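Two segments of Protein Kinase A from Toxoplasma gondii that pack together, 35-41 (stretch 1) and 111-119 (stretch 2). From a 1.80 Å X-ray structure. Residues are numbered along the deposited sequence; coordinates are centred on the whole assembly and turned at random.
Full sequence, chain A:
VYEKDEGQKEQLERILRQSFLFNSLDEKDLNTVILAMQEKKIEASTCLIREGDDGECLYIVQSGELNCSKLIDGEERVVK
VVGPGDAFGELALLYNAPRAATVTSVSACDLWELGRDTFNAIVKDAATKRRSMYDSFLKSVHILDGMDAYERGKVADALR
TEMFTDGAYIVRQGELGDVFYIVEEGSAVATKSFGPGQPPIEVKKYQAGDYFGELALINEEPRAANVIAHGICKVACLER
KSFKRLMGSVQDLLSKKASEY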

ATOM      1  N   LEU A  35      10.175  12.012 -13.586  1.00 18.26           N
ATOM      2  CA  LEU A  35      10.905  12.554 -14.784  1.00 18.10           C
ATOM      3  C   LEU A  35      11.279  11.414 -15.741  1.00 17.35           C
ATOM      4  O   LEU A  35      11.156  11.551 -16.963  1.00 19.28           O
ATOM      5  N   ALA A  36      11.761  10.322 -15.161  1.00 16.44           N
ATOM      6  CA  ALA A  36      12.210   9.142 -15.911  1.00 15.90           C
ATOM      7  C   ALA A  36      11.099   8.360 -16.574  1.00 17.05           C
ATOM      8  O   ALA A  36      11.339   7.678 -17.567  1.00 19.57           O
ATOM      9  N   MET A  37       9.875   8.495 -16.095  1.00 17.08           N
ATOM     10  CA  MET A  37       8.768   7.690 -16.605  1.00 19.32           C
ATOM     11  C   MET A  37       8.288   8.143 -17.992  1.00 20.15           C
ATOM     12  O   MET A  37       8.284   9.352 -18.297  1.00 18.51           O
ATOM     13  N   GLN A  38       7.953   7.165 -18.826  1.00 18.47           N
ATOM     14  CA  GLN A  38       7.441   7.456 -20.176  1.00 22.78           C
ATOM     15  C   GLN A  38       6.065   6.894 -20.341  1.00 25.41           C
ATOM     16  O   GLN A  38       5.805   5.758 -19.927  1.00 22.85           O
ATOM     17  N   GLU A  39       5.167   7.690 -20.917  1.00 23.53           N
ATOM     18  CA  GLU A  39       3.806   7.243 -21.142  1.00 26.18           C
ATOM     19  C   GLU A  39       3.777   6.120 -22.177  1.00 28.64           C
ATOM     20  O   GLU A  39       4.576   6.098 -23.107  1.00 24.93           O
ATOM     21  N   LYS A  40       2.876   5.158 -21.972  1.00 27.73           N
ATOM     22  CA  LYS A  40       2.668   4.105 -22.948  1.00 31.17           C
ATOM     23  C   LYS A  40       1.184   3.751 -22.994  1.00 30.22           C
ATOM     24  O   LYS A  40       0.584   3.359 -21.983  1.00 28.81           O
ATOM     25  N   LYS A  41       0.590   3.938 -24.166  1.00 28.96           N
ATOM     26  CA  LYS A  41      -0.805   3.610 -24.394  1.00 29.45           C
ATOM     27  C   LYS A  41      -0.810   2.358 -25.246  1.00 29.27           C
ATOM     28  O   LYS A  41       0.022   2.215 -26.143  1.00 29.12           O
ATOM     29  N   LEU A 111      -0.536   3.508 -19.497  1.00 19.78           N
ATOM     30  CA  LEU A 111       0.522   3.063 -18.585  1.00 20.74           C
ATOM     31  C   LEU A 111       1.655   4.092 -18.545  1.00 20.83           C
ATOM     32  O   LEU A 111       1.802   4.925 -19.443  1.00 20.66           O
ATOM     33  N   TRP A 112       2.480   3.968 -17.514  1.00 19.43           N
ATOM     34  CA  TRP A 112       3.706   4.707 -17.397  1.00 19.26           C
ATOM     35  C   TRP A 112       4.781   3.693 -17.171  1.00 18.67           C
ATOM     36  O   TRP A 112       4.648   2.813 -16.340  1.00 19.90           O
ATOM     37  N   GLU A 113       5.833   3.824 -17.917  1.00 16.86           N
ATOM     38  CA  GLU A 113       6.931   2.874 -17.968  1.00 17.50           C
ATOM     39  C   GLU A 113       8.186   3.435 -17.272  1.00 16.58           C
ATOM     40  O   GLU A 113       8.562   4.573 -17.543  1.00 17.15           O
ATOM     41  N   LEU A 114       8.846   2.635 -16.422  1.00 16.20           N
ATOM     42  CA  LEU A 114      10.070   2.994 -15.757  1.00 16.57           C
ATOM     43  C   LEU A 114      11.166   2.017 -16.111  1.00 17.63           C
ATOM     44  O   LEU A 114      11.021   0.773 -15.918  1.00 15.51           O
ATOM     45  N   GLY A 115      12.301   2.541 -16.561  1.00 17.25           N
ATOM     46  CA  GLY A 115      13.443   1.693 -16.908  1.00 18.78           C
ATOM     47  C   GLY A 115      14.195   1.110 -15.730  1.00 20.12           C
ATOM     48  O   GLY A 115      14.177   1.638 -14.617  1.00 17.72           O
ATOM     49  N   ARG A 116      14.800  -0.039 -15.979  1.00 19.41           N
ATOM     50  CA  ARG A 116      15.565  -0.766 -14.981  1.00 21.38           C
ATOM     51  C   ARG A 116      16.683   0.077 -14.350  1.00 20.37           C
ATOM     52  O   ARG A 116      16.924  -0.021 -13.137  1.00 19.02           O
ATOM     53  N   ASP A 117      17.385   0.882 -15.160  1.00 19.85           N
ATOM     54  CA  ASP A 117      18.495   1.655 -14.614  1.00 19.92           C
ATOM     55  C   ASP A 117      18.009   2.684 -13.577  1.00 16.95           C
ATOM     56  O   ASP A 117      18.591   2.817 -12.483  1.00 16.25           O
ATOM     57  N   THR A 118      16.924   3.361 -13.881  1.00 16.81           N
ATOM     58  CA  THR A 118      16.386   4.369 -12.950  1.00 17.24           C
ATOM     59  C   THR A 118      15.819   3.666 -11.710  1.00 16.64           C
ATOM     60  O   THR A 118      16.042   4.103 -10.598  1.00 15.19           O
ATOM     61  N   PHE A 119      15.109   2.580 -11.936  1.00 15.69           N
ATOM     62  CA  PHE A 119      14.637   1.773 -10.815  1.00 16.31           C
ATOM     63  C   PHE A 119      15.780   1.338  -9.880  1.00 16.09           C
ATOM     64  O   PHE A 119      15.703   1.500  -8.645  1.00 15.41           O
TER

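The apolar centre of this contact is built by Met37, the first residue past the helix to leave helical geometry. Its CA-to-CB bond points sideways, yet chi1 m, an off-well chi2 near -141° and chi3 p bring the methyl in against the partner strand. Met37 CE lies 3.2 Å from Glu113 C, 3.6 Å from Trp112 CB and 3.7 Å from Leu114 CB, so one methyl at the end of the side chain touches backbone and two side chains at once. Ala36, pointing toward the other stretch, extends this apolar patch: its CB sits 3.5 Å from Thr118 CG2, with Thr118 in chi1 m, and 4.0 Å from Leu114 CD1, with Leu114 in t, p.

Beyond Met37 the strands pair antiparallel, and the alternation of side chains sorts the rest. Glu39 and Trp112 share one face. Trp112 (chi1 m, chi2 92°) sets one ring face against the aliphatic part of Glu39 (t, t), whose CB stands 3.9 Å from the centroid of the Trp112 six-membered ring in a CH-pi contact over the face. The indole NE1 is satisfied elsewhere in the structure.

Gln38, Lys40, Leu111 and Glu113 occupy the other face. Leu111 (m, t) is buried, its CB 4.4 Å from Lys40 CB. Lys40, extended through three t angles before chi4 turns p, reaches diagonally to Glu113 (t, t); Lys40 NZ to Glu113 OE1 is a long salt bridge at 3.9 Å. Lys40 CD, at 3.7 Å from Glu113 OE1, comes slightly nearer to it than Lys40 NZ does, which marks the charge pairing as loose.

Main-chain pairing holds this register: Gln38 N donates to Glu113 O at 3.0 Å, and Lys40 N to Leu111 O at 2.8 Å. Where the pairing stops at the helix end, a water takes over, donating to Ala36 O at 2.9 Å and accepting from Gly115 N at 2.8 Å.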

ATOM      1  CB  LEU A  35      12.163  13.281 -14.355  1.00 17.97           C
ATOM      2  CG  LEU A  35      12.971  13.961 -15.483  1.00 19.63           C
ATOM      3  CD1 LEU A  35      12.129  14.982 -16.213  1.00 20.48           C
ATOM      4  CD2 LEU A  35      14.221  14.591 -14.938  1.00 21.66           C
ATOM      5  CB  ALA A  36      13.058   8.253 -15.039  1.00 15.70           C
ATOM      6  CB  MET A  37       7.618   7.690 -15.612  1.00 21.83           C
ATOM      7  CG  MET A  37       8.091   7.054 -14.313  1.00 27.33           C
ATOM      8  SD  MET A  37       6.979   6.007 -13.454  1.00 35.73           S
ATOM      9  CE  MET A  37       6.834   4.887 -14.772  1.00 29.18           C
ATOM     10  CB  GLN A  38       8.360   6.888 -21.211  1.00 24.92           C
ATOM     11  CG  GLN A  38       9.753   7.470 -21.077  1.00 31.65           C
ATOM     12  CD  GLN A  38      10.690   7.041 -22.191  1.00 37.13           C
ATOM     13  OE1 GLN A  38      10.282   6.440 -23.187  1.00 41.58           O
ATOM     14  NE2 GLN A  38      11.959   7.368 -22.031  1.00 41.85           N
ATOM     15  CB  GLU A  39       2.873   8.392 -21.580  1.00 27.31           C
ATOM     16  CG  GLU A  39       1.402   7.976 -21.558  1.00 30.28           C
ATOM     17  CD  GLU A  39       0.417   9.081 -21.877  1.00 31.91           C
ATOM     18  OE1 GLU A  39       0.786  10.014 -22.602  1.00 35.94           O
ATOM     19  OE2 GLU A  39      -0.737   8.990 -21.413  1.00 35.64           O
ATOM     20  CB  LYS A  40       3.547   2.905 -22.613  1.00 33.04           C
ATOM     21  CG  LYS A  40       3.565   1.857 -23.692  1.00 34.45           C
ATOM     22  CD  LYS A  40       4.369   0.649 -23.246  1.00 36.26           C
ATOM     23  CE  LYS A  40       4.653  -0.267 -24.425  1.00 40.96           C
ATOM     24  NZ  LYS A  40       5.867   0.187 -25.145  1.00 44.43           N
ATOM     25  CB  LYS A  41      -1.535   4.765 -25.094  1.00 31.93           C
ATOM     26  CG  LYS A  41      -1.592   6.017 -24.231  1.00 36.92           C
ATOM     27  CD  LYS A  41      -2.602   7.039 -24.725  1.00 43.78           C
ATOM     28  CE  LYS A  41      -2.519   8.299 -23.886  1.00 49.03           C
ATOM     29  NZ  LYS A  41      -3.468   9.340 -24.380  1.00 55.71           N
ATOM     30  CB  LEU A 111       1.153   1.783 -19.142  1.00 19.44           C
ATOM     31  CG  LEU A 111       0.150   0.652 -19.516  1.00 19.49           C
ATOM     32  CD1 LEU A 111       0.978  -0.514 -19.999  1.00 19.75           C
ATOM     33  CD2 LEU A 111      -0.758   0.248 -18.368  1.00 20.49           C
ATOM     34  CB  TRP A 112       3.652   5.671 -16.240  1.00 20.01           C
ATOM     35  CG  TRP A 112       2.618   6.699 -16.430  1.00 20.24           C
ATOM     36  CD1 TRP A 112       1.330   6.674 -16.009  1.00 22.04           C
ATOM     37  CD2 TRP A 112       2.783   7.904 -17.167  1.00 21.32           C
ATOM     38  NE1 TRP A 112       0.669   7.803 -16.428  1.00 23.91           N
ATOM     39  CE2 TRP A 112       1.553   8.589 -17.121  1.00 22.01           C
ATOM     40  CE3 TRP A 112       3.866   8.485 -17.835  1.00 21.31           C
ATOM     41  CZ2 TRP A 112       1.377   9.840 -17.706  1.00 23.77           C
ATOM     42  CZ3 TRP A 112       3.686   9.712 -18.400  1.00 21.33           C
ATOM     43  CH2 TRP A 112       2.435  10.359 -18.360  1.00 21.04           C
ATOM     44  CB  GLU A 113       7.222   2.584 -19.444  1.00 18.67           C
ATOM     45  CG  GLU A 113       8.434   1.692 -19.681  1.00 22.41           C
ATOM     46  CD  GLU A 113       8.701   1.401 -21.156  1.00 25.80           C
ATOM     47  OE1 GLU A 113       7.750   1.323 -21.933  1.00 27.72           O
ATOM     48  OE2 GLU A 113       9.884   1.259 -21.518  1.00 29.09           O
ATOM     49  CB  LEU A 114       9.891   2.949 -14.222  1.00 17.47           C
ATOM     50  CG  LEU A 114      11.115   3.356 -13.372  1.00 17.44           C
ATOM     51  CD1 LEU A 114      11.530   4.810 -13.580  1.00 18.05           C
ATOM     52  CD2 LEU A 114      10.832   3.162 -11.900  1.00 16.89           C
ATOM     53  CB  ARG A 116      16.160  -2.038 -15.604  1.00 24.27           C
ATOM     54  CG  ARG A 116      17.118  -2.777 -14.700  1.00 26.73           C
ATOM     55  CD  ARG A 116      17.744  -3.964 -15.397  1.00 32.17           C
ATOM     56  NE  ARG A 116      16.828  -5.090 -15.523  1.00 38.15           N
ATOM     57  CZ  ARG A 116      16.582  -6.014 -14.584  1.00 42.80           C
ATOM     58  NH1 ARG A 116      17.137  -5.936 -13.374  1.00 43.04           N
ATOM     59  NH2 ARG A 116      15.748  -7.036 -14.855  1.00 41.40           N
ATOM     60  CB  ASP A 117      19.355   2.311 -15.706  1.00 23.91           C
ATOM     61  CG  ASP A 117      20.200   1.283 -16.504  1.00 29.52           C
ATOM     62  OD1 ASP A 117      20.459   0.142 -16.028  1.00 31.50           O
ATOM     63  OD2 ASP A 117      20.617   1.651 -17.624  1.00 31.95           O
ATOM     64  CB  THR A 118      15.345   5.271 -13.626  1.00 19.05           C
ATOM     65  OG1 THR A 118      15.978   5.907 -14.751  1.00 20.02           O
ATOM     66  CG2 THR A 118      14.809   6.340 -12.659  1.00 19.02           C
ATOM     67  CB  PHE A 119      13.851   0.586 -11.322  1.00 16.16           C
ATOM     68  CG  PHE A 119      13.345  -0.283 -10.222  1.00 16.54           C
ATOM     69  CD1 PHE A 119      12.190   0.077  -9.522  1.00 16.12           C
ATOM     70  CD2 PHE A 119      14.019  -1.434  -9.878  1.00 17.29           C
ATOM     71  CE1 PHE A 119      11.695  -0.741  -8.497  1.00 16.70           C
ATOM     72  CE2 PHE A 119      13.545  -2.244  -8.831  1.00 16.61           C
ATOM     73  CZ  PHE A 119      12.393  -1.888  -8.169  1.00 17.51           C
TER
HETATM   74  O   HOH W   1      12.752   5.193 -17.461  1.00 30.29           O